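Local coordinates for acetone carboxylase alpha subunit (PDB 5M45), which forms the alpha subunit of a multi-subunit enzyme, belongs to the hydantoinase B/oxoprolinase family and carries a manganese ion bound by two histidines and an aspartate, at residues 174-179 with 235-240; 273-278 with 376-381; 634-639 with 678-683. All coordinates share one frame; numbering follows the deposited sequence.

Contact 1. Residues 174-179 with 235-240; sequences THVIDT and RTRIAG. With MN (manganese (II) ion), chain M.
T174 and R237 meet through one buried hydrogen bond: NH1 of R237 donates to OG1 of T174 over 2.9 Å with an N-H...O angle of 153°. The hydroxyl sits at the edge of the guanidinium, practically in its plane. R237 gets there by a bend at the CG-CD bond (chi3 -57°), which turns the guanidinium toward T174 OG1. Nearer the backbone, R237 CG lies 3.7 Å from T174 CG2. T236 adds a methyl contact, its CG2 4.1 Å from T174 CG2, while its own hydroxyl bonds to L232 O one turn earlier. V176 CG1 approaches NH1 of R237 obliquely at 4.2 Å. Further out, NE of R237 is hydrogen-bonded to T156 OG1, so two threonines fix the guanidinium. H175 starts off away from the helix, and its ND1 binds the manganese ion at 2.3 Å. H150 and D153 are fellow ligands; on the far side of the ring from the metal, NE2 of H175 bonds to S186 OG, probably steadying the imidazole. The contact joins helix 227-255 to the end of strand 165-175, which pairs with antiparallel strand 153-162 through T174 and I154, while V84 of the short helix 82-85 also packs on T174.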
loop_
_atom_site.group_PDB
_atom_site.type_symbol
_atom_site.label_atom_id
_atom_site.label_comp_id
_atom_site.label_asym_id
_atom_site.label_seq_id
_atom_site.Cartn_x
_atom_site.Cartn_y
_atom_site.Cartn_z
ATOM N N THR A 174 10.075 -15.530 5.358
ATOM C CA THR A 174 9.432 -15.625 6.682
ATOM C C THR A 174 7.957 -15.224 6.557
ATOM O O THR A 174 7.632 -14.226 5.884
ATOM C CB THR A 174 10.027 -14.667 7.737
ATOM O OG1 THR A 174 9.997 -13.327 7.234
ATOM C CG2 THR A 174 11.456 -15.017 8.096
ATOM N N HIS A 175 7.073 -15.963 7.209
ATOM C CA HIS A 175 5.696 -15.490 7.420
ATOM C C HIS A 175 5.692 -14.405 8.505
ATOM O O HIS A 175 6.028 -14.704 9.649
ATOM C CB HIS A 175 4.751 -16.627 7.846
ATOM C CG HIS A 175 3.363 -16.138 8.156
ATOM N ND1 HIS A 175 2.309 -16.260 7.281
ATOM C CD2 HIS A 175 2.896 -15.412 9.206
ATOM C CE1 HIS A 175 1.243 -15.656 7.787
ATOM N NE2 HIS A 175 1.570 -15.142 8.957
ATOM N N VAL A 176 5.330 -13.167 8.142
ATOM C CA VAL A 176 5.259 -12.030 9.123
ATOM C C VAL A 176 3.837 -11.878 9.676
ATOM O O VAL A 176 2.851 -12.329 9.044
ATOM C CB VAL A 176 5.760 -10.692 8.540
ATOM C CG1 VAL A 176 7.169 -10.862 7.963
ATOM C CG2 VAL A 176 4.804 -10.128 7.455
ATOM N N ILE A 177 3.715 -11.222 10.830
ATOM C CA ILE A 177 2.434 -11.146 11.533
ATOM C C ILE A 177 1.379 -10.365 10.721
ATOM O O ILE A 177 0.223 -10.816 10.603
ATOM C CB ILE A 177 2.567 -10.571 12.973
ATOM C CG1 ILE A 177 3.500 -11.450 13.809
ATOM C CG2 ILE A 177 1.165 -10.436 13.639
ATOM C CD1 ILE A 177 3.927 -10.819 15.132
ATOM N N ASP A 178 1.751 -9.210 10.175
ATOM C CA ASP A 178 0.847 -8.432 9.351
ATOM C C ASP A 178 1.586 -7.570 8.339
ATOM O O ASP A 178 2.777 -7.226 8.551
ATOM C CB ASP A 178 -0.145 -7.582 10.173
ATOM C CG ASP A 178 0.407 -6.197 10.581
ATOM O OD1 ASP A 178 1.242 -6.108 11.515
ATOM O OD2 ASP A 178 -0.015 -5.169 9.994
ATOM N N THR A 179 0.856 -7.210 7.256
ATOM C CA THR A 179 1.347 -6.317 6.235
ATOM C C THR A 179 0.459 -5.082 6.043
ATOM O O THR A 179 0.507 -4.451 4.995
ATOM C CB THR A 179 1.586 -7.041 4.873
ATOM O OG1 THR A 179 0.479 -7.870 4.531
ATOM C CG2 THR A 179 2.828 -7.922 4.966
ATOM N N ARG A 235 15.844 -9.098 9.395
ATOM C CA ARG A 235 17.220 -9.463 9.758
ATOM C C ARG A 235 17.424 -10.989 9.726
ATOM O O ARG A 235 18.493 -11.446 9.302
ATOM C CB ARG A 235 17.638 -8.863 11.114
ATOM C CG ARG A 235 17.564 -7.326 11.155
ATOM C CD ARG A 235 18.541 -6.664 10.150
ATOM N NE ARG A 235 18.437 -5.236 10.147
ATOM C CZ ARG A 235 19.240 -4.410 9.459
ATOM N NH1 ARG A 235 19.064 -3.096 9.506
ATOM N NH2 ARG A 235 20.230 -4.858 8.697
ATOM N N THR A 236 16.397 -11.755 10.140
ATOM C CA THR A 236 16.368 -13.213 10.004
ATOM C C THR A 236 16.602 -13.691 8.562
ATOM O O THR A 236 17.427 -14.582 8.321
ATOM C CB THR A 236 14.993 -13.796 10.506
ATOM O OG1 THR A 236 14.861 -13.512 11.918
ATOM C CG2 THR A 236 14.899 -15.275 10.291
ATOM N N ARG A 237 15.893 -13.091 7.607
ATOM C CA ARG A 237 16.026 -13.494 6.200
ATOM C C ARG A 237 17.431 -13.145 5.638
ATOM O O ARG A 237 18.063 -13.971 4.952
ATOM C CB ARG A 237 14.956 -12.845 5.309
ATOM C CG ARG A 237 13.517 -13.252 5.611
ATOM C CD ARG A 237 12.504 -12.675 4.615
ATOM N NE ARG A 237 12.539 -11.209 4.519
ATOM C CZ ARG A 237 11.837 -10.368 5.270
ATOM N NH1 ARG A 237 11.008 -10.786 6.218
ATOM N NH2 ARG A 237 11.963 -9.059 5.072
ATOM N N ILE A 238 17.913 -11.928 5.929
ATOM C CA ILE A 238 19.227 -11.511 5.419
ATOM C C ILE A 238 20.354 -12.397 5.998
ATOM O O ILE A 238 21.308 -12.735 5.271
ATOM C CB ILE A 238 19.533 -10.015 5.707
ATOM C CG1 ILE A 238 18.536 -9.171 5.005
ATOM C CG2 ILE A 238 20.879 -9.657 5.122
ATOM C CD1 ILE A 238 18.533 -7.713 5.456
ATOM N N ALA A 239 20.263 -12.744 7.292
ATOM C CA ALA A 239 21.253 -13.621 7.928
ATOM C C ALA A 239 21.393 -14.945 7.199
ATOM O O ALA A 239 22.498 -15.349 6.831
ATOM C CB ALA A 239 20.909 -13.876 9.395
ATOM N N GLY A 240 20.280 -15.629 6.999
ATOM C CA GLY A 240 20.331 -16.917 6.342
ATOM C C GLY A 240 20.804 -16.861 4.879
ATOM O O GLY A 240 21.580 -17.714 4.453
HETATM MN MN MN M . 2.280 -17.170 5.165
#

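Contact 2. Residues 273-278 with 376-381; sequences LGLQAR and YGTEFR. With AE4 (3,6,9,12,15-pentaoxaheptadecan-1-ol), chain P.
L275 reaches from its helix to residues G377 and T378 and sets one methyl on the backbone there. CD2 lies 3.6 Å from T378 OG1 and 3.8 Å from G377 O, and the side chains of L275 and T378 cross at about a right angle. CG of the leucine lies anti to the backbone N (chi1 171°), and the CD2 branch turns toward G377, where the lack of a side chain lets the methyl come close to the chain. No hydrogen bond spans the two segments; T378 OG1 is bonded instead to W330 NE1 and A374 O. Helix 257-282 here packs against the edge of a mixed sheet, where strand 378-381 runs parallel to 330-333, and M360 and I365 also touch the leucine. The methyl of T378 lies over the F380 ring, CG2 being 3.5 Å above its plane and offset toward the rim. Y376 turns its ring away from the helix to the bound 3,6,9,12,15-pentaoxaheptadecan-1-ol. One face of the phenol is met by C14 of that chain, 3.9 Å above the ring plane, and CE1 of Y376 stands 3.6 Å from O13. The phenol OH bonds to D100, and K120 holds the ligand by a hydrogen bond.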
loop_
_atom_site.group_PDB
_atom_site.type_symbol
_atom_site.label_atom_id
_atom_site.label_comp_id
_atom_site.label_asym_id
_atom_site.label_seq_id
_atom_site.Cartn_x
_atom_site.Cartn_y
_atom_site.Cartn_z
ATOM N N LEU A 273 14.065 -37.464 -12.443
ATOM C CA LEU A 273 14.251 -38.936 -12.504
ATOM C C LEU A 273 13.689 -39.669 -11.270
ATOM O O LEU A 273 13.086 -40.725 -11.393
ATOM C CB LEU A 273 15.748 -39.320 -12.715
ATOM C CG LEU A 273 16.314 -38.923 -14.090
ATOM C CD1 LEU A 273 17.849 -38.963 -14.079
ATOM C CD2 LEU A 273 15.750 -39.793 -15.229
ATOM N N GLY A 274 13.912 -39.094 -10.100
ATOM C CA GLY A 274 13.414 -39.618 -8.795
ATOM C C GLY A 274 11.883 -39.688 -8.744
ATOM O O GLY A 274 11.313 -40.704 -8.316
ATOM N N LEU A 275 11.202 -38.634 -9.206
ATOM C CA LEU A 275 9.729 -38.666 -9.270
ATOM C C LEU A 275 9.203 -39.750 -10.215
ATOM O O LEU A 275 8.311 -40.502 -9.862
ATOM C CB LEU A 275 9.157 -37.311 -9.695
ATOM C CG LEU A 275 7.655 -37.306 -9.989
ATOM C CD1 LEU A 275 6.894 -37.545 -8.693
ATOM C CD2 LEU A 275 7.206 -36.016 -10.635
ATOM N N GLN A 276 9.749 -39.788 -11.425
ATOM C CA GLN A 276 9.349 -40.778 -12.432
ATOM C C GLN A 276 9.492 -42.234 -11.897
ATOM O O GLN A 276 8.583 -43.060 -12.042
ATOM C CB GLN A 276 10.151 -40.557 -13.701
ATOM C CG GLN A 276 9.752 -41.436 -14.867
ATOM C CD GLN A 276 10.702 -41.265 -16.056
ATOM O OE1 GLN A 276 11.942 -41.082 -15.929
ATOM N NE2 GLN A 276 10.137 -41.297 -17.214
ATOM N N ALA A 277 10.612 -42.502 -11.243
ATOM C CA ALA A 277 10.870 -43.827 -10.688
ATOM C C ALA A 277 9.906 -44.170 -9.556
ATOM O O ALA A 277 9.413 -45.290 -9.483
ATOM C CB ALA A 277 12.324 -43.956 -10.203
ATOM N N ARG A 278 9.626 -43.188 -8.684
ATOM C CA ARG A 278 8.698 -43.397 -7.572
ATOM C C ARG A 278 7.253 -43.634 -8.046
ATOM O O ARG A 278 6.554 -44.500 -7.503
ATOM C CB ARG A 278 8.829 -42.283 -6.532
ATOM C CG ARG A 278 10.074 -42.460 -5.646
ATOM C CD ARG A 278 9.709 -43.439 -4.558
ATOM N NE ARG A 278 10.790 -43.808 -3.660
ATOM C CZ ARG A 278 10.591 -44.500 -2.513
ATOM N NH1 ARG A 278 9.333 -44.850 -2.064
ATOM N NH2 ARG A 278 11.640 -44.754 -1.746
ATOM N N TYR A 376 9.107 -30.253 -13.118
ATOM C CA TYR A 376 9.350 -30.562 -14.536
ATOM C C TYR A 376 8.785 -31.953 -14.933
ATOM O O TYR A 376 8.512 -32.194 -16.108
ATOM C CB TYR A 376 10.850 -30.426 -14.931
ATOM C CG TYR A 376 11.353 -28.983 -14.962
ATOM C CD1 TYR A 376 11.047 -28.161 -16.043
ATOM C CD2 TYR A 376 12.053 -28.410 -13.891
ATOM C CE1 TYR A 376 11.450 -26.840 -16.069
ATOM C CE2 TYR A 376 12.476 -27.091 -13.920
ATOM C CZ TYR A 376 12.166 -26.299 -15.011
ATOM O OH TYR A 376 12.534 -24.970 -15.054
ATOM N N GLY A 377 8.591 -32.869 -13.981
ATOM C CA GLY A 377 8.030 -34.182 -14.274
ATOM C C GLY A 377 6.521 -34.301 -14.131
ATOM O O GLY A 377 5.996 -35.397 -14.191
ATOM N N THR A 378 5.823 -33.179 -13.945
ATOM C CA THR A 378 4.353 -33.134 -13.776
ATOM C C THR A 378 3.729 -32.146 -14.790
ATOM O O THR A 378 4.272 -31.077 -15.017
ATOM C CB THR A 378 4.016 -32.667 -12.335
ATOM O OG1 THR A 378 4.716 -33.454 -11.368
ATOM C CG2 THR A 378 2.525 -32.747 -12.063
ATOM N N GLU A 379 2.626 -32.533 -15.435
ATOM C CA GLU A 379 1.893 -31.622 -16.332
ATOM C C GLU A 379 0.664 -31.043 -15.594
ATOM O O GLU A 379 -0.043 -31.795 -14.910
ATOM C CB GLU A 379 1.423 -32.340 -17.587
ATOM C CG GLU A 379 2.519 -32.830 -18.523
ATOM C CD GLU A 379 1.987 -33.793 -19.584
ATOM O OE1 GLU A 379 2.817 -34.598 -20.048
ATOM O OE2 GLU A 379 0.759 -33.853 -19.865
ATOM N N PHE A 380 0.439 -29.718 -15.695
ATOM C CA PHE A 380 -0.705 -29.071 -15.061
ATOM C C PHE A 380 -1.529 -28.308 -16.087
ATOM O O PHE A 380 -0.974 -27.635 -16.950
ATOM C CB PHE A 380 -0.278 -28.076 -13.964
ATOM C CG PHE A 380 0.613 -28.643 -12.870
ATOM C CD1 PHE A 380 0.071 -29.226 -11.722
ATOM C CD2 PHE A 380 2.006 -28.487 -12.935
ATOM C CE1 PHE A 380 0.884 -29.678 -10.685
ATOM C CE2 PHE A 380 2.824 -28.925 -11.900
ATOM C CZ PHE A 380 2.252 -29.539 -10.785
ATOM N N ARG A 381 -2.857 -28.430 -15.989
ATOM C CA ARG A 381 -3.778 -27.621 -16.797
ATOM C C ARG A 381 -4.781 -26.874 -15.887
ATOM O O ARG A 381 -5.630 -27.508 -15.228
ATOM C CB ARG A 381 -4.505 -28.457 -17.871
ATOM C CG ARG A 381 -5.551 -27.655 -18.643
ATOM C CD ARG A 381 -5.980 -28.263 -19.990
ATOM N NE ARG A 381 -6.940 -27.395 -20.702
ATOM C CZ ARG A 381 -8.255 -27.282 -20.441
ATOM N NH1 ARG A 381 -8.848 -28.001 -19.496
ATOM N NH2 ARG A 381 -8.998 -26.445 -21.160
HETATM C C2 AE4 P . 4.887 -29.369 -22.280
HETATM C C3 AE4 P . 5.849 -28.184 -22.347
HETATM O O4 AE4 P . 7.035 -28.494 -21.609
HETATM C C5 AE4 P . 8.191 -27.706 -21.931
HETATM C C6 AE4 P . 9.121 -27.589 -20.717
HETATM O O7 AE4 P . 9.127 -26.269 -20.152
HETATM C C8 AE4 P . 7.910 -25.954 -19.458
HETATM C C9 AE4 P . 7.971 -24.518 -18.968
HETATM C C11 AE4 P . 7.439 -24.573 -16.620
HETATM O O10 AE4 P . 8.450 -24.507 -17.622
HETATM C C12 AE4 P . 7.853 -25.589 -15.570
HETATM O O13 AE4 P . 8.691 -24.981 -14.585
HETATM C C14 AE4 P . 8.628 -25.662 -13.338
HETATM C C15 AE4 P . 9.682 -25.104 -12.388
HETATM O O16 AE4 P . 9.258 -23.812 -11.955
HETATM C C17 AE4 P . 8.628 -23.793 -10.679
HETATM C C18 AE4 P . 8.415 -22.335 -10.294
HETATM O O19 AE4 P . 9.684 -21.641 -10.289
#

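Contact 3. Residues 634-639 with 678-683; sequences REPQAV and AARAQI
R680 reaches from helix 673-690 to the carbonyl oxygen of R634, in the loop ahead of helix 636-645. From CB, which points at the other segment, the chain runs extended through CG and CD to NE (chi2 173°), the side chain also touching V659. NE is hydrogen-bonded to Y657 O, which fixes the root of the guanidinium. Beyond it CZ comes within 3.4 Å of R634 O. Both terminal nitrogens then grip that one oxygen: NH2 donates over 2.8 Å at 158°, NH1 over 3.2 Å at a more bent 137°. The oxygen lies almost exactly in the guanidinium plane for both bonds. R634 precedes E635, the N-cap residue of helix 636-645, so the arginine is anchored to the approach to that helix rather than to its body. P636, in the first turn, comes obliquely to the guanidinium, its CG 3.7 Å from NH1 of R680; P636 also touches V671 of strand 669-671. NH2 ends 4.3 Å from CB of R634, whose own side chain leads off elsewhere. There its guanidinium forms salt bridges with D470 and D642, and A638 CB lies centrally over one of its faces, 3.7 Å above the plane.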
loop_
_atom_site.group_PDB
_atom_site.type_symbol
_atom_site.label_atom_id
_atom_site.label_comp_id
_atom_site.label_asym_id
_atom_site.label_seq_id
_atom_site.Cartn_x
_atom_site.Cartn_y
_atom_site.Cartn_z
ATOM N N ARG A 634 -14.625 -50.910 12.591
ATOM C CA ARG A 634 -13.652 -50.469 13.584
ATOM C C ARG A 634 -13.599 -51.472 14.738
ATOM O O ARG A 634 -14.621 -52.015 15.120
ATOM C CB ARG A 634 -13.977 -49.087 14.135
ATOM C CG ARG A 634 -12.947 -48.530 15.136
ATOM C CD ARG A 634 -13.050 -47.031 15.184
ATOM N NE ARG A 634 -12.172 -46.314 16.096
ATOM C CZ ARG A 634 -10.851 -46.105 15.895
ATOM N NH1 ARG A 634 -10.218 -46.655 14.864
ATOM N NH2 ARG A 634 -10.144 -45.381 16.767
ATOM N N GLU A 635 -12.404 -51.698 15.271
ATOM C CA GLU A 635 -12.205 -52.532 16.446
ATOM C C GLU A 635 -12.981 -51.988 17.654
ATOM O O GLU A 635 -12.744 -50.836 18.041
ATOM C CB GLU A 635 -10.697 -52.661 16.730
ATOM C CG GLU A 635 -10.302 -53.901 17.529
ATOM C CD GLU A 635 -10.559 -55.271 16.778
ATOM O OE1 GLU A 635 -11.407 -56.108 17.293
ATOM O OE2 GLU A 635 -9.914 -55.532 15.680
ATOM N N PRO A 636 -13.927 -52.769 18.233
ATOM C CA PRO A 636 -14.725 -52.193 19.337
ATOM C C PRO A 636 -13.935 -51.589 20.510
ATOM O O PRO A 636 -14.324 -50.543 21.012
ATOM C CB PRO A 636 -15.627 -53.329 19.780
ATOM C CG PRO A 636 -15.804 -54.134 18.528
ATOM C CD PRO A 636 -14.452 -54.087 17.828
ATOM N N GLN A 637 -12.821 -52.209 20.898
ATOM C CA GLN A 637 -11.985 -51.673 21.990
ATOM C C GLN A 637 -11.421 -50.277 21.645
ATOM O O GLN A 637 -11.246 -49.455 22.527
ATOM C CB GLN A 637 -10.863 -52.666 22.369
ATOM C CG GLN A 637 -10.056 -52.297 23.619
ATOM C CD GLN A 637 -10.950 -52.153 24.845
ATOM O OE1 GLN A 637 -11.743 -53.046 25.174
ATOM N NE2 GLN A 637 -10.870 -51.018 25.505
ATOM N N ALA A 638 -11.160 -50.010 20.367
ATOM C CA ALA A 638 -10.637 -48.698 19.954
ATOM C C ALA A 638 -11.689 -47.587 20.134
ATOM O O ALA A 638 -11.329 -46.437 20.412
ATOM C CB ALA A 638 -10.124 -48.733 18.502
ATOM N N VAL A 639 -12.973 -47.939 19.987
ATOM C CA VAL A 639 -14.081 -47.026 20.252
ATOM C C VAL A 639 -14.118 -46.737 21.769
ATOM O O VAL A 639 -14.151 -45.571 22.168
ATOM C CB VAL A 639 -15.438 -47.537 19.708
ATOM C CG1 VAL A 639 -16.565 -46.556 20.027
ATOM C CG2 VAL A 639 -15.378 -47.766 18.199
ATOM N N ALA A 678 -24.939 -57.613 17.956
ATOM C CA ALA A 678 -26.352 -57.438 17.629
ATOM C C ALA A 678 -26.615 -56.051 17.056
ATOM O O ALA A 678 -27.383 -55.931 16.100
ATOM C CB ALA A 678 -27.238 -57.659 18.840
ATOM N N ALA A 679 -26.003 -55.013 17.634
ATOM C CA ALA A 679 -26.191 -53.650 17.117
ATOM C C ALA A 679 -25.679 -53.481 15.676
ATOM O O ALA A 679 -26.326 -52.784 14.871
ATOM C CB ALA A 679 -25.564 -52.631 18.019
ATOM N N ARG A 680 -24.536 -54.104 15.373
ATOM C CA ARG A 680 -23.959 -54.053 14.038
ATOM C C ARG A 680 -24.790 -54.840 13.004
ATOM O O ARG A 680 -24.987 -54.383 11.896
ATOM C CB ARG A 680 -22.480 -54.499 14.050
ATOM C CG ARG A 680 -21.599 -53.469 14.763
ATOM C CD ARG A 680 -20.146 -53.865 14.984
ATOM N NE ARG A 680 -19.320 -52.659 15.094
ATOM C CZ ARG A 680 -17.988 -52.623 15.132
ATOM N NH1 ARG A 680 -17.269 -53.735 15.147
ATOM N NH2 ARG A 680 -17.372 -51.447 15.141
ATOM N N ALA A 681 -25.299 -56.008 13.379
ATOM C CA ALA A 681 -26.249 -56.754 12.525
ATOM C C ALA A 681 -27.515 -55.935 12.207
ATOM O O ALA A 681 -28.000 -55.925 11.072
ATOM C CB ALA A 681 -26.623 -58.073 13.189
ATOM N N GLN A 682 -28.018 -55.221 13.203
ATOM C CA GLN A 682 -29.186 -54.373 13.021
ATOM C C GLN A 682 -28.906 -53.123 12.135
ATOM O O GLN A 682 -29.736 -52.775 11.286
ATOM C CB GLN A 682 -29.769 -54.014 14.397
ATOM C CG GLN A 682 -30.976 -53.091 14.375
ATOM C CD GLN A 682 -32.189 -53.724 13.670
ATOM O OE1 GLN A 682 -32.618 -54.807 14.017
ATOM N NE2 GLN A 682 -32.654 -53.088 12.612
ATOM N N ILE A 683 -27.751 -52.495 12.297
ATOM C CA ILE A 683 -27.376 -51.371 11.422
ATOM C C ILE A 683 -27.262 -51.798 9.936
ATOM O O ILE A 683 -27.656 -51.041 9.046
ATOM C CB ILE A 683 -26.110 -50.646 11.955
ATOM C CG1 ILE A 683 -26.479 -49.814 13.200
ATOM C CG2 ILE A 683 -25.500 -49.713 10.914
ATOM C CD1 ILE A 683 -25.295 -49.357 14.001
#

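In the fold
Contacts 1 and 2 are buried and lie within the hydantoinase B/oxoprolinase range, their helices 227-255 and 257-282 following each other in the chain; their centres are 32 Å apart. Each brings a helix against a strand or the chain next to one, beside a bound group, but the chemistry differs: contact 1 buries an arginine–threonine bond next to a manganese ligand, while contact 2 is van der Waals only, a leucine methyl against oxygens. Contact 3 is partly buried and joins a helix to the loop entering another through two arginine hydrogen bonds to one carbonyl oxygen. It lies across the chain's centre from contact 1, their centres 52 Å apart, and no two contacts touch.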